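Local coordinates for protein CghA (Chaetomium globosum, PDB 6KBC) that folds into two calycin-like beta domains of the Diels-Alderase family and holds the ligand WK1 in a pocket that both domains line, at residues G236-D241 against P263-Q268; T240-V245 against G389-S394; V256-S261 against N269-A274; A348-P353 against T362-F367. All coordinates share one frame; numbering follows the deposited sequence.

Contact 1 of 4, residues G236-D241 against P263-Q268; sequences GKEATD and PHKYYQ
E238 meets both H264 and K265 through its carboxylate. OE1 forms a salt bridge with K265 NZ, which also lies near OE2; the refined distance between E238 OE1 and K265 NZ, 2.5 Å, is very short and its exact value doubtful. OE2 receives a weak hydrogen bond from the imidazole, E238 OE2 lying 3.4 Å from H264 NE2 and near the plane of the ring, with the carboxylate turned 36° from that plane. The same ring edge meets the backbone, with H264 CE1 3.6 Å from K237 O. A bend at chi2 (-79°) swings E238 CD across to these partners, and the lysine, long enough to span the gap, comes to it from the far loop.

Farther along, T240 presents a hydroxyl and a methyl to different partners. Its OG1 sits at the ring edge of Y267, 3.6 Å from Y267 CD1, but the hydrogen-bond partner of this oxygen is S261 O. Its CG2 rests 3.9 Å from P263 CD, an apolar touch between methyl and proline ring. The phenol is held at its other end, where Y267 OH bonds to D395.

Behind this first shell, T240 and D241 both face V260 in a classic beta bulge. The arrangement is that of a surface turn joining strands 252-261 and 269-277 of a beta hairpin, folded back against the start of strand 239-249.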
# COMPACT_ATOMS: atom_id res chain seq x y z
N GLY A 236 -13.77 -5.82 -2.32
CA GLY A 236 -13.89 -6.53 -3.58
C GLY A 236 -15.24 -6.37 -4.23
O GLY A 236 -15.35 -6.37 -5.46
N LYS A 237 -16.30 -6.24 -3.42
CA LYS A 237 -17.63 -6.06 -3.98
C LYS A 237 -17.88 -4.64 -4.45
O LYS A 237 -18.91 -4.38 -5.07
CB LYS A 237 -18.70 -6.44 -2.95
CG LYS A 237 -18.79 -7.92 -2.62
CD LYS A 237 -19.78 -8.14 -1.47
CE LYS A 237 -19.96 -9.61 -1.13
NZ LYS A 237 -21.25 -9.84 -0.41
N GLU A 238 -16.95 -3.72 -4.19
CA GLU A 238 -17.14 -2.34 -4.55
C GLU A 238 -16.25 -1.87 -5.70
O GLU A 238 -16.52 -0.81 -6.27
CB GLU A 238 -16.88 -1.45 -3.33
CG GLU A 238 -17.97 -1.57 -2.26
CD GLU A 238 -19.20 -0.77 -2.61
OE1 GLU A 238 -19.23 0.44 -2.30
OE2 GLU A 238 -20.14 -1.35 -3.21
N ALA A 239 -15.21 -2.62 -6.07
CA ALA A 239 -14.21 -2.15 -7.02
C ALA A 239 -14.05 -3.12 -8.19
O ALA A 239 -14.25 -4.33 -8.05
CB ALA A 239 -12.84 -1.95 -6.34
N THR A 240 -13.65 -2.57 -9.34
CA THR A 240 -13.17 -3.39 -10.46
C THR A 240 -11.68 -3.24 -10.68
O THR A 240 -11.09 -4.02 -11.44
CB THR A 240 -13.90 -3.04 -11.77
OG1 THR A 240 -13.88 -1.62 -11.98
CG2 THR A 240 -15.36 -3.53 -11.72
N ASP A 241 -11.04 -2.27 -10.02
CA ASP A 241 -9.64 -1.97 -10.26
C ASP A 241 -9.06 -1.31 -9.02
O ASP A 241 -9.68 -0.41 -8.45
CB ASP A 241 -9.49 -1.06 -11.48
CG ASP A 241 -8.15 -1.21 -12.16
OD1 ASP A 241 -7.11 -0.93 -11.51
OD2 ASP A 241 -8.11 -1.63 -13.34
N PRO A 263 -19.46 -1.37 -11.94
CA PRO A 263 -20.41 -0.64 -12.81
C PRO A 263 -21.68 -0.20 -12.10
O PRO A 263 -22.33 0.74 -12.57
CB PRO A 263 -20.73 -1.64 -13.94
CG PRO A 263 -20.27 -2.99 -13.44
CD PRO A 263 -19.10 -2.69 -12.51
N HIS A 264 -22.08 -0.83 -10.98
CA HIS A 264 -23.31 -0.36 -10.33
C HIS A 264 -23.14 1.03 -9.75
O HIS A 264 -24.14 1.70 -9.49
CB HIS A 264 -23.81 -1.36 -9.27
CG HIS A 264 -22.95 -1.46 -8.05
ND1 HIS A 264 -22.03 -2.47 -7.86
CD2 HIS A 264 -22.88 -0.69 -6.93
CE1 HIS A 264 -21.42 -2.31 -6.70
NE2 HIS A 264 -21.92 -1.23 -6.12
N LYS A 265 -21.89 1.49 -9.56
CA LYS A 265 -21.65 2.89 -9.24
C LYS A 265 -20.97 3.63 -10.39
O LYS A 265 -20.37 4.69 -10.17
CB LYS A 265 -20.82 3.03 -7.96
CG LYS A 265 -21.62 2.65 -6.73
CD LYS A 265 -20.72 2.49 -5.51
CE LYS A 265 -21.53 2.74 -4.25
NZ LYS A 265 -21.13 1.84 -3.12
N TYR A 266 -21.04 3.07 -11.61
CA TYR A 266 -20.64 3.79 -12.82
C TYR A 266 -19.13 4.05 -12.85
O TYR A 266 -18.68 5.09 -13.33
CB TYR A 266 -21.44 5.09 -12.97
CG TYR A 266 -22.92 4.83 -12.79
CD1 TYR A 266 -23.65 4.16 -13.77
CD2 TYR A 266 -23.58 5.21 -11.62
CE1 TYR A 266 -25.02 3.89 -13.60
CE2 TYR A 266 -24.95 4.94 -11.44
CZ TYR A 266 -25.66 4.29 -12.43
OH TYR A 266 -27.00 4.02 -12.28
N TYR A 267 -18.36 3.08 -12.36
CA TYR A 267 -16.90 3.12 -12.39
C TYR A 267 -16.38 4.41 -11.76
O TYR A 267 -15.54 5.11 -12.33
CB TYR A 267 -16.37 2.95 -13.81
CG TYR A 267 -16.74 1.62 -14.39
CD1 TYR A 267 -16.04 0.48 -14.02
CD2 TYR A 267 -17.80 1.48 -15.28
CE1 TYR A 267 -16.37 -0.75 -14.53
CE2 TYR A 267 -18.15 0.23 -15.80
CZ TYR A 267 -17.43 -0.87 -15.42
OH TYR A 267 -17.73 -2.11 -15.91
N GLN A 268 -16.93 4.75 -10.61
CA GLN A 268 -16.40 5.85 -9.82
C GLN A 268 -14.89 5.71 -9.70
O GLN A 268 -14.37 4.61 -9.46
CB GLN A 268 -17.02 5.89 -8.43
CG GLN A 268 -18.37 6.55 -8.43
CD GLN A 268 -19.00 6.55 -7.08
OE1 GLN A 268 -18.50 5.93 -6.13
NE2 GLN A 268 -20.12 7.26 -6.96

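Contact 2 of 4, residues T240-V245 against G389-S394; sequences TDALFV and GEVELS
A242 and V391 face each other as a hydrogen-bonded pair in an antiparallel ladder between strands 239-249 and 382-392, part of the calycin-like C-terminal domain. The short strand segments run at 175° to one another. On the face that carries A242, F244 and V391, the A242 methyl stands beside the valine, with A242 CB 3.9 Å from V391 CB; a small side chain is consistent with a place between V391, L259 of the next strand and WK1. F244 points to the same face. Its chi1 of 175° puts CG anti to the backbone N; the ring leads away from the partner strand, and F244 also touches WK1. Its neighbour across the ladder, G389, adds no side chain there and presents backbone alone, its N lying near the plane of the ring at the edge.

The other face is more polar. L243 and E390 lie side by side and point the same way, L243 CD1 touching E390 CG at 3.9 Å, so the aliphatic part of the glutamate does the packing while its carboxylate goes on to H345. D241 and E392 form the next pair on this face, two acids with OD2 and OE2 5.9 Å apart. Their likely mutual repulsion would be eased by separate partners: D241 by salt bridges to K307, R319 and R258, E392 by backbone N-H groups of R319, D320 and G363.

Beyond the regular ladder, T240 CG2 comes to 3.5 Å from S394 O, and T240 O accepts L393 N at 2.9 Å, the donor standing 56° out of the carbonyl plane.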
# COMPACT_ATOMS: atom_id res chain seq x y z
N THR A 240 -13.65 -2.57 -9.34
CA THR A 240 -13.17 -3.39 -10.46
C THR A 240 -11.68 -3.24 -10.68
O THR A 240 -11.09 -4.02 -11.44
CB THR A 240 -13.90 -3.04 -11.77
OG1 THR A 240 -13.88 -1.62 -11.98
CG2 THR A 240 -15.36 -3.53 -11.72
N ASP A 241 -11.04 -2.27 -10.02
CA ASP A 241 -9.64 -1.97 -10.26
C ASP A 241 -9.06 -1.31 -9.02
O ASP A 241 -9.68 -0.41 -8.45
CB ASP A 241 -9.49 -1.06 -11.48
CG ASP A 241 -8.15 -1.21 -12.16
OD1 ASP A 241 -7.11 -0.93 -11.51
OD2 ASP A 241 -8.11 -1.63 -13.34
N ALA A 242 -7.88 -1.76 -8.62
CA ALA A 242 -7.16 -1.12 -7.53
C ALA A 242 -5.71 -1.00 -7.96
O ALA A 242 -5.15 -1.97 -8.48
CB ALA A 242 -7.28 -1.91 -6.22
N LEU A 243 -5.12 0.17 -7.79
CA LEU A 243 -3.73 0.39 -8.15
C LEU A 243 -2.98 0.96 -6.95
O LEU A 243 -3.28 2.08 -6.51
CB LEU A 243 -3.60 1.35 -9.33
CG LEU A 243 -2.15 1.80 -9.58
CD1 LEU A 243 -1.30 0.63 -10.03
CD2 LEU A 243 -2.14 2.91 -10.62
N PHE A 244 -2.02 0.20 -6.44
CA PHE A 244 -1.04 0.70 -5.47
C PHE A 244 0.22 1.11 -6.20
O PHE A 244 0.70 0.38 -7.07
CB PHE A 244 -0.68 -0.38 -4.44
CG PHE A 244 0.42 0.06 -3.48
CD1 PHE A 244 0.11 0.76 -2.33
CD2 PHE A 244 1.75 -0.22 -3.75
CE1 PHE A 244 1.12 1.19 -1.43
CE2 PHE A 244 2.77 0.19 -2.87
CZ PHE A 244 2.45 0.90 -1.72
N VAL A 245 0.78 2.27 -5.84
CA VAL A 245 2.08 2.69 -6.38
C VAL A 245 2.92 3.25 -5.25
O VAL A 245 2.44 4.07 -4.47
CB VAL A 245 1.96 3.78 -7.47
CG1 VAL A 245 3.34 4.20 -7.93
CG2 VAL A 245 1.13 3.33 -8.63
N GLY A 389 1.05 -2.44 -7.35
CA GLY A 389 0.16 -3.54 -7.10
C GLY A 389 -1.07 -3.25 -7.92
O GLY A 389 -1.70 -2.21 -7.73
N GLU A 390 -1.40 -4.14 -8.85
CA GLU A 390 -2.41 -3.87 -9.88
C GLU A 390 -3.47 -4.94 -9.74
O GLU A 390 -3.24 -6.09 -10.11
CB GLU A 390 -1.77 -3.86 -11.27
CG GLU A 390 -0.52 -2.97 -11.29
CD GLU A 390 0.14 -2.90 -12.65
OE1 GLU A 390 1.21 -2.28 -12.73
OE2 GLU A 390 -0.41 -3.44 -13.64
N VAL A 391 -4.62 -4.57 -9.18
CA VAL A 391 -5.66 -5.53 -8.83
C VAL A 391 -6.86 -5.31 -9.74
O VAL A 391 -7.31 -4.17 -9.93
CB VAL A 391 -6.07 -5.44 -7.36
CG1 VAL A 391 -7.01 -6.61 -7.03
CG2 VAL A 391 -4.82 -5.44 -6.45
N GLU A 392 -7.38 -6.40 -10.26
CA GLU A 392 -8.50 -6.44 -11.18
C GLU A 392 -9.60 -7.23 -10.49
O GLU A 392 -9.32 -8.26 -9.85
CB GLU A 392 -8.02 -7.16 -12.40
CG GLU A 392 -6.97 -6.39 -13.18
CD GLU A 392 -6.41 -7.27 -14.23
OE1 GLU A 392 -6.73 -8.48 -14.15
OE2 GLU A 392 -5.71 -6.77 -15.13
N LEU A 393 -10.84 -6.77 -10.59
CA LEU A 393 -11.94 -7.53 -10.03
C LEU A 393 -13.09 -7.56 -11.03
O LEU A 393 -13.21 -6.71 -11.90
CB LEU A 393 -12.43 -6.94 -8.69
CG LEU A 393 -11.41 -6.94 -7.55
CD1 LEU A 393 -12.00 -6.22 -6.38
CD2 LEU A 393 -11.05 -8.36 -7.17
N SER A 394 -13.95 -8.55 -10.85
CA SER A 394 -15.01 -8.78 -11.81
C SER A 394 -15.94 -7.58 -11.89
O SER A 394 -16.13 -6.85 -10.92
CB SER A 394 -15.79 -10.03 -11.43
OG SER A 394 -16.85 -10.22 -12.36

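Contact 3 of 4, residues V256-S261 against N269-A274; sequences VMRLVS and NTVNAA. With WK1 ((2S)-3-[(2S,4E)-4-[[(1R,2S,4aR,6S,8R,8aS)-2-[(E)-but-2-en-2-yl]-6,8-dimethyl-1,2,4a,5,6,7,8,8a-octahydronaphthalen-1-yl]-oxidanyl-methylidene]-3,5-bis(oxidanylidene)pyrrolidin-2-yl]-2-methyl-2-oxidanyl-propanoic acid), chain B.
A beta hairpin brings M257 and N272, and L259 and T270, together as hydrogen-bonded pairs between strands 252-261 and 269-277. Four backbone bonds join them; the bond from T270 N to L259 O, 2.9 Å, is nearly straight (177°).

The face carrying M257 and L259 looks to the pocket. M257 CG lies anti to the backbone N (chi1 -173°), and further bends bring the thioether to the ligand, with M257 SD 3.4 Å from WK1 C6 and the terminal methyl close to the same carbon. A flexible, polarisable side chain suits this hydrocarbon surface. Beside it, T270 OG1 touches L259 CB at 3.6 Å, although its hydrogen bond goes to V177 O. N272 is held through ND2 by backbone oxygens of E174 and E176.

On the opposite face, V256 touches two partners with its two methyls: V256 CG1 is 3.9 Å from V271 CG2, and V256 CG2 is 3.8 Å from A273 CB. R258 packs through CB, 3.7 Å from V271 CG2, while its CD passes N269 OD1, an oxygen bonded to S288. The R258 guanidinium has V260 CG2 above one face, offset toward the rim, and makes a salt bridge with D241.

Strand 252-261 thus lies between strand 239-249 and strand 269-277, with strand 324-330 against its V256 side and W183 of strand 181-200 against M257.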
# COMPACT_ATOMS: atom_id res chain seq x y z
N VAL A 256 0.44 6.09 -4.41
CA VAL A 256 -0.89 6.10 -5.00
C VAL A 256 -1.68 4.94 -4.44
O VAL A 256 -1.16 3.82 -4.32
CB VAL A 256 -0.86 5.99 -6.55
CG1 VAL A 256 -2.28 5.87 -7.11
CG2 VAL A 256 -0.17 7.20 -7.16
N MET A 257 -2.94 5.19 -4.13
CA MET A 257 -3.94 4.14 -3.97
C MET A 257 -5.14 4.63 -4.76
O MET A 257 -5.80 5.58 -4.32
CB MET A 257 -4.29 3.90 -2.49
CG MET A 257 -5.20 2.69 -2.24
SD MET A 257 -4.98 1.20 -3.25
CE MET A 257 -3.55 0.58 -2.41
N ARG A 258 -5.37 4.06 -5.95
CA ARG A 258 -6.46 4.46 -6.83
C ARG A 258 -7.45 3.31 -6.97
O ARG A 258 -7.06 2.18 -7.29
CB ARG A 258 -5.95 4.91 -8.23
CG ARG A 258 -7.11 5.49 -9.11
CD ARG A 258 -7.65 4.28 -9.85
NE ARG A 258 -6.78 3.71 -10.88
CZ ARG A 258 -6.76 2.43 -11.20
NH1 ARG A 258 -7.19 1.55 -10.28
NH2 ARG A 258 -6.06 2.01 -12.23
N LEU A 259 -8.75 3.61 -6.80
CA LEU A 259 -9.81 2.62 -6.94
C LEU A 259 -10.73 3.03 -8.08
O LEU A 259 -11.05 4.21 -8.24
CB LEU A 259 -10.66 2.49 -5.69
CG LEU A 259 -9.90 2.02 -4.45
CD1 LEU A 259 -10.77 2.22 -3.25
CD2 LEU A 259 -9.58 0.55 -4.64
N VAL A 260 -11.17 2.05 -8.86
CA VAL A 260 -12.26 2.21 -9.81
C VAL A 260 -13.39 1.28 -9.37
O VAL A 260 -13.16 0.08 -9.19
CB VAL A 260 -11.81 1.92 -11.25
CG1 VAL A 260 -12.99 2.11 -12.23
CG2 VAL A 260 -10.62 2.81 -11.63
N SER A 261 -14.59 1.83 -9.21
CA SER A 261 -15.69 1.08 -8.62
C SER A 261 -16.24 0.03 -9.60
O SER A 261 -15.80 -0.12 -10.74
CB SER A 261 -16.81 2.03 -8.20
OG SER A 261 -17.62 2.38 -9.32
N ASN A 269 -14.19 6.82 -9.91
CA ASN A 269 -12.74 6.89 -9.99
C ASN A 269 -12.28 7.66 -8.76
O ASN A 269 -12.52 8.87 -8.66
CB ASN A 269 -12.34 7.59 -11.28
CG ASN A 269 -10.95 7.21 -11.76
OD1 ASN A 269 -10.18 6.56 -11.06
ND2 ASN A 269 -10.62 7.65 -12.96
N THR A 270 -11.65 6.97 -7.81
CA THR A 270 -11.23 7.61 -6.57
C THR A 270 -9.77 7.29 -6.28
O THR A 270 -9.22 6.28 -6.74
CB THR A 270 -12.11 7.18 -5.38
OG1 THR A 270 -11.96 5.77 -5.13
CG2 THR A 270 -13.59 7.47 -5.67
N VAL A 271 -9.13 8.15 -5.48
CA VAL A 271 -7.70 8.02 -5.25
C VAL A 271 -7.30 8.75 -3.98
O VAL A 271 -7.86 9.79 -3.63
CB VAL A 271 -6.89 8.54 -6.47
CG1 VAL A 271 -6.95 10.06 -6.56
CG2 VAL A 271 -5.44 8.09 -6.39
N ASN A 272 -6.31 8.20 -3.31
CA ASN A 272 -5.57 8.93 -2.28
C ASN A 272 -4.11 8.81 -2.68
O ASN A 272 -3.54 7.72 -2.64
CB ASN A 272 -5.84 8.34 -0.91
CG ASN A 272 -5.39 9.26 0.19
OD1 ASN A 272 -4.20 9.58 0.28
ND2 ASN A 272 -6.33 9.76 1.00
N ALA A 273 -3.52 9.92 -3.14
CA ALA A 273 -2.20 9.87 -3.75
C ALA A 273 -1.45 11.14 -3.40
O ALA A 273 -2.04 12.16 -3.03
CB ALA A 273 -2.27 9.72 -5.27
N ALA A 274 -0.14 11.08 -3.59
CA ALA A 274 0.69 12.24 -3.30
C ALA A 274 1.93 12.19 -4.17
O ALA A 274 2.50 11.12 -4.39
CB ALA A 274 1.07 12.27 -1.81
O WK1 B . -1.66 -12.25 -1.03
C17 WK1 B . -0.90 -11.33 -1.15
O1 WK1 B . 0.26 -11.40 -0.85
C19 WK1 B . -1.38 -10.04 -1.68
O2 WK1 B . -2.70 -10.10 -2.12
C18 WK1 B . -0.57 -9.68 -2.88
C20 WK1 B . -1.27 -9.11 -0.50
C22 WK1 B . -1.33 -7.70 -0.93
N WK1 B . -1.06 -6.67 0.06
C21 WK1 B . -1.98 -5.71 -0.03
O5 WK1 B . -1.95 -4.64 0.73
C23 WK1 B . -2.57 -7.23 -1.52
O4 WK1 B . -3.24 -7.84 -2.48
C24 WK1 B . -3.02 -5.98 -1.03
C16 WK1 B . -4.20 -5.23 -1.45
O3 WK1 B . -4.92 -5.74 -2.38
C9 WK1 B . -4.47 -3.89 -0.92
C8 WK1 B . -3.58 -3.04 -1.88
C12 WK1 B . -2.22 -3.56 -2.28
C13 WK1 B . -1.11 -3.22 -1.66
C90 WK1 B . 0.22 -3.76 -2.08
C14 WK1 B . -2.10 -4.51 -3.42
C7 WK1 B . -4.28 -2.72 -3.16
C6 WK1 B . -5.47 -2.18 -3.12
C3 WK1 B . -6.16 -2.18 -1.80
C4 WK1 B . -5.92 -3.44 -0.99
C5 WK1 B . -6.43 -3.17 0.41
C11 WK1 B . -6.40 -4.43 1.22
C2 WK1 B . -7.62 -1.78 -1.80
C1 WK1 B . -7.90 -1.33 -0.41
C10 WK1 B . -9.23 -0.68 -0.21
C WK1 B . -7.80 -2.54 0.48

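Contact 4 of 4, residues A348-P353 against T362-F367; sequences AWWAKP and TGNSGF. With WK1 ((2S)-3-[(2S,4E)-4-[[(1R,2S,4aR,6S,8R,8aS)-2-[(E)-but-2-en-2-yl]-6,8-dimethyl-1,2,4a,5,6,7,8,8a-octahydronaphthalen-1-yl]-oxidanyl-methylidene]-3,5-bis(oxidanylidene)pyrrolidin-2-yl]-2-methyl-2-oxidanyl-propanoic acid), chain B.
W350 and N364 are brought together by their first torsions: W350 CG sits between the backbone N and the carbonyl carbon (chi1 73°), whereas N364 CG is anti to its backbone N (chi1 174°). Both belong to a beta hairpin of strands 348-353 and 363-375 on the WK1 pocket. The indole N-H points to the asparagine in an almost straight bond, W350 NE1 to N364 OD1 2.8 Å, in the plane of the indole but 60° out of that of the amide. An amide suits the spot by accepting with one atom and donating with the other: N364 ND2 gives a hydrogen bond to WK1 O4 at 2.9 Å. The bond from the indole probably fixes which way the amide is turned.

K352 runs extended beside N364, pointing the same way, and K352 NZ bonds to WK1 O2 at 2.8 Å and, at a shorter distance, to WK1 O.

The W350 indole is layered between backbone and ligand. G366 CA makes a CH-pi contact 3.4 Å from the centroid of the six-membered ring, close over its centre, and WK1 C18 lies above the opposite face, offset toward the rim. Glycine fits because a side chain here would run into the ring.

W349 and W350 both face G366, a classic beta bulge, and a water donates to two carbonyls beside it, 2.7 Å from W350 O and 2.7 Å from G366 O.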
# COMPACT_ATOMS: atom_id res chain seq x y z
N ALA A 348 8.27 -9.16 -12.75
CA ALA A 348 7.03 -9.75 -12.27
C ALA A 348 7.24 -10.22 -10.84
O ALA A 348 8.03 -11.13 -10.58
CB ALA A 348 6.61 -10.91 -13.15
N TRP A 349 6.53 -9.61 -9.90
CA TRP A 349 6.75 -9.85 -8.49
C TRP A 349 5.79 -10.92 -7.96
O TRP A 349 6.21 -11.94 -7.42
CB TRP A 349 6.59 -8.52 -7.75
CG TRP A 349 6.93 -8.53 -6.29
CD1 TRP A 349 7.22 -9.61 -5.50
CD2 TRP A 349 6.97 -7.38 -5.45
NE1 TRP A 349 7.47 -9.19 -4.21
CE2 TRP A 349 7.32 -7.83 -4.15
CE3 TRP A 349 6.76 -6.02 -5.66
CZ2 TRP A 349 7.45 -6.96 -3.07
CZ3 TRP A 349 6.89 -5.15 -4.58
CH2 TRP A 349 7.22 -5.63 -3.31
N TRP A 350 4.49 -10.67 -8.09
CA TRP A 350 3.48 -11.66 -7.78
C TRP A 350 2.40 -11.58 -8.85
O TRP A 350 2.29 -10.59 -9.57
CB TRP A 350 2.90 -11.48 -6.37
CG TRP A 350 1.99 -10.30 -6.19
CD1 TRP A 350 0.66 -10.21 -6.54
CD2 TRP A 350 2.32 -9.05 -5.59
NE1 TRP A 350 0.16 -8.98 -6.20
CE2 TRP A 350 1.16 -8.24 -5.62
CE3 TRP A 350 3.50 -8.52 -5.03
CZ2 TRP A 350 1.14 -6.95 -5.12
CZ3 TRP A 350 3.47 -7.23 -4.53
CH2 TRP A 350 2.30 -6.46 -4.57
N ALA A 351 1.64 -12.66 -8.96
CA ALA A 351 0.53 -12.72 -9.92
C ALA A 351 -0.39 -13.82 -9.46
O ALA A 351 0.03 -14.98 -9.39
CB ALA A 351 1.04 -13.00 -11.34
N LYS A 352 -1.61 -13.47 -9.10
CA LYS A 352 -2.56 -14.48 -8.68
C LYS A 352 -3.95 -14.12 -9.19
O LYS A 352 -4.29 -12.94 -9.31
CB LYS A 352 -2.58 -14.62 -7.15
CG LYS A 352 -3.05 -13.41 -6.41
CD LYS A 352 -3.05 -13.68 -4.91
CE LYS A 352 -3.53 -12.46 -4.15
NZ LYS A 352 -3.56 -12.66 -2.67
N PRO A 353 -4.76 -15.13 -9.52
CA PRO A 353 -6.13 -14.86 -10.00
C PRO A 353 -6.99 -14.26 -8.91
O PRO A 353 -6.86 -14.59 -7.73
CB PRO A 353 -6.65 -16.25 -10.40
CG PRO A 353 -5.43 -17.10 -10.57
CD PRO A 353 -4.42 -16.56 -9.57
N THR A 362 -9.74 -12.15 -14.04
CA THR A 362 -9.08 -10.99 -13.47
C THR A 362 -7.98 -11.46 -12.54
O THR A 362 -7.93 -12.63 -12.14
CB THR A 362 -10.06 -10.09 -12.70
OG1 THR A 362 -10.74 -10.88 -11.72
CG2 THR A 362 -11.08 -9.42 -13.64
N GLY A 363 -7.11 -10.54 -12.17
CA GLY A 363 -5.97 -10.95 -11.38
C GLY A 363 -5.45 -9.83 -10.52
O GLY A 363 -5.95 -8.69 -10.55
N ASN A 364 -4.44 -10.18 -9.73
CA ASN A 364 -3.79 -9.32 -8.76
C ASN A 364 -2.30 -9.49 -9.03
O ASN A 364 -1.75 -10.58 -8.83
CB ASN A 364 -4.18 -9.73 -7.34
CG ASN A 364 -3.42 -8.95 -6.26
OD1 ASN A 364 -2.52 -8.15 -6.54
ND2 ASN A 364 -3.82 -9.17 -5.01
N SER A 365 -1.66 -8.45 -9.57
CA SER A 365 -0.29 -8.56 -10.03
C SER A 365 0.54 -7.48 -9.36
O SER A 365 0.13 -6.32 -9.28
CB SER A 365 -0.18 -8.42 -11.54
OG SER A 365 -1.05 -9.32 -12.20
N GLY A 366 1.72 -7.87 -8.89
CA GLY A 366 2.69 -6.94 -8.34
C GLY A 366 3.87 -6.88 -9.28
O GLY A 366 4.25 -7.90 -9.88
N PHE A 367 4.46 -5.70 -9.39
CA PHE A 367 5.61 -5.48 -10.25
C PHE A 367 6.60 -4.55 -9.56
O PHE A 367 6.21 -3.61 -8.86
CB PHE A 367 5.24 -4.82 -11.57
CG PHE A 367 4.41 -5.69 -12.46
CD1 PHE A 367 5.02 -6.58 -13.33
CD2 PHE A 367 3.02 -5.61 -12.43
CE1 PHE A 367 4.24 -7.38 -14.17
CE2 PHE A 367 2.25 -6.41 -13.27
CZ PHE A 367 2.86 -7.28 -14.13
O WK1 B . -1.66 -12.25 -1.03
C17 WK1 B . -0.90 -11.33 -1.15
O1 WK1 B . 0.26 -11.40 -0.85
C19 WK1 B . -1.38 -10.04 -1.68
O2 WK1 B . -2.70 -10.10 -2.12
C18 WK1 B . -0.57 -9.68 -2.88
C20 WK1 B . -1.27 -9.11 -0.50
C22 WK1 B . -1.33 -7.70 -0.93
N WK1 B . -1.06 -6.67 0.06
C21 WK1 B . -1.98 -5.71 -0.03
O5 WK1 B . -1.95 -4.64 0.73
C23 WK1 B . -2.57 -7.23 -1.52
O4 WK1 B . -3.24 -7.84 -2.48
C24 WK1 B . -3.02 -5.98 -1.03
C16 WK1 B . -4.20 -5.23 -1.45
O3 WK1 B . -4.92 -5.74 -2.38
C9 WK1 B . -4.47 -3.89 -0.92
C8 WK1 B . -3.58 -3.04 -1.88
C12 WK1 B . -2.22 -3.56 -2.28
C13 WK1 B . -1.11 -3.22 -1.66
C90 WK1 B . 0.22 -3.76 -2.08
C14 WK1 B . -2.10 -4.51 -3.42
C7 WK1 B . -4.28 -2.72 -3.16
C6 WK1 B . -5.47 -2.18 -3.12
C3 WK1 B . -6.16 -2.18 -1.80
C4 WK1 B . -5.92 -3.44 -0.99
C5 WK1 B . -6.43 -3.17 0.41
C11 WK1 B . -6.40 -4.43 1.22
C2 WK1 B . -7.62 -1.78 -1.80
C1 WK1 B . -7.90 -1.33 -0.41
C10 WK1 B . -9.23 -0.68 -0.21
C WK1 B . -7.80 -2.54 0.48
O HOH W 1 3.49 -9.64 -11.77

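All four contacts lie in the C-terminal domain, contacts 2, 3 and 4 in one sheet beside WK1. Contact 2 is the middle member, its centre about 10 Å from those of contacts 3 and 4, themselves about 19 Å apart. Contact 3 meets the hydrocarbon end of WK1 and contact 4 its polar end, with A242 and F244 touching it from contact 2; H94, S65 and N82 add hydrogen bonds. F244 CB packs on M257 CE (contacts 2 and 3) and V391 CG2 on N364 OD1 (contacts 2 and 4), both at 3.6 Å. Contact 1 shares T240 and D241 with contact 2 and meets contact 3 where T240 N lies 2.7 Å from V260 O.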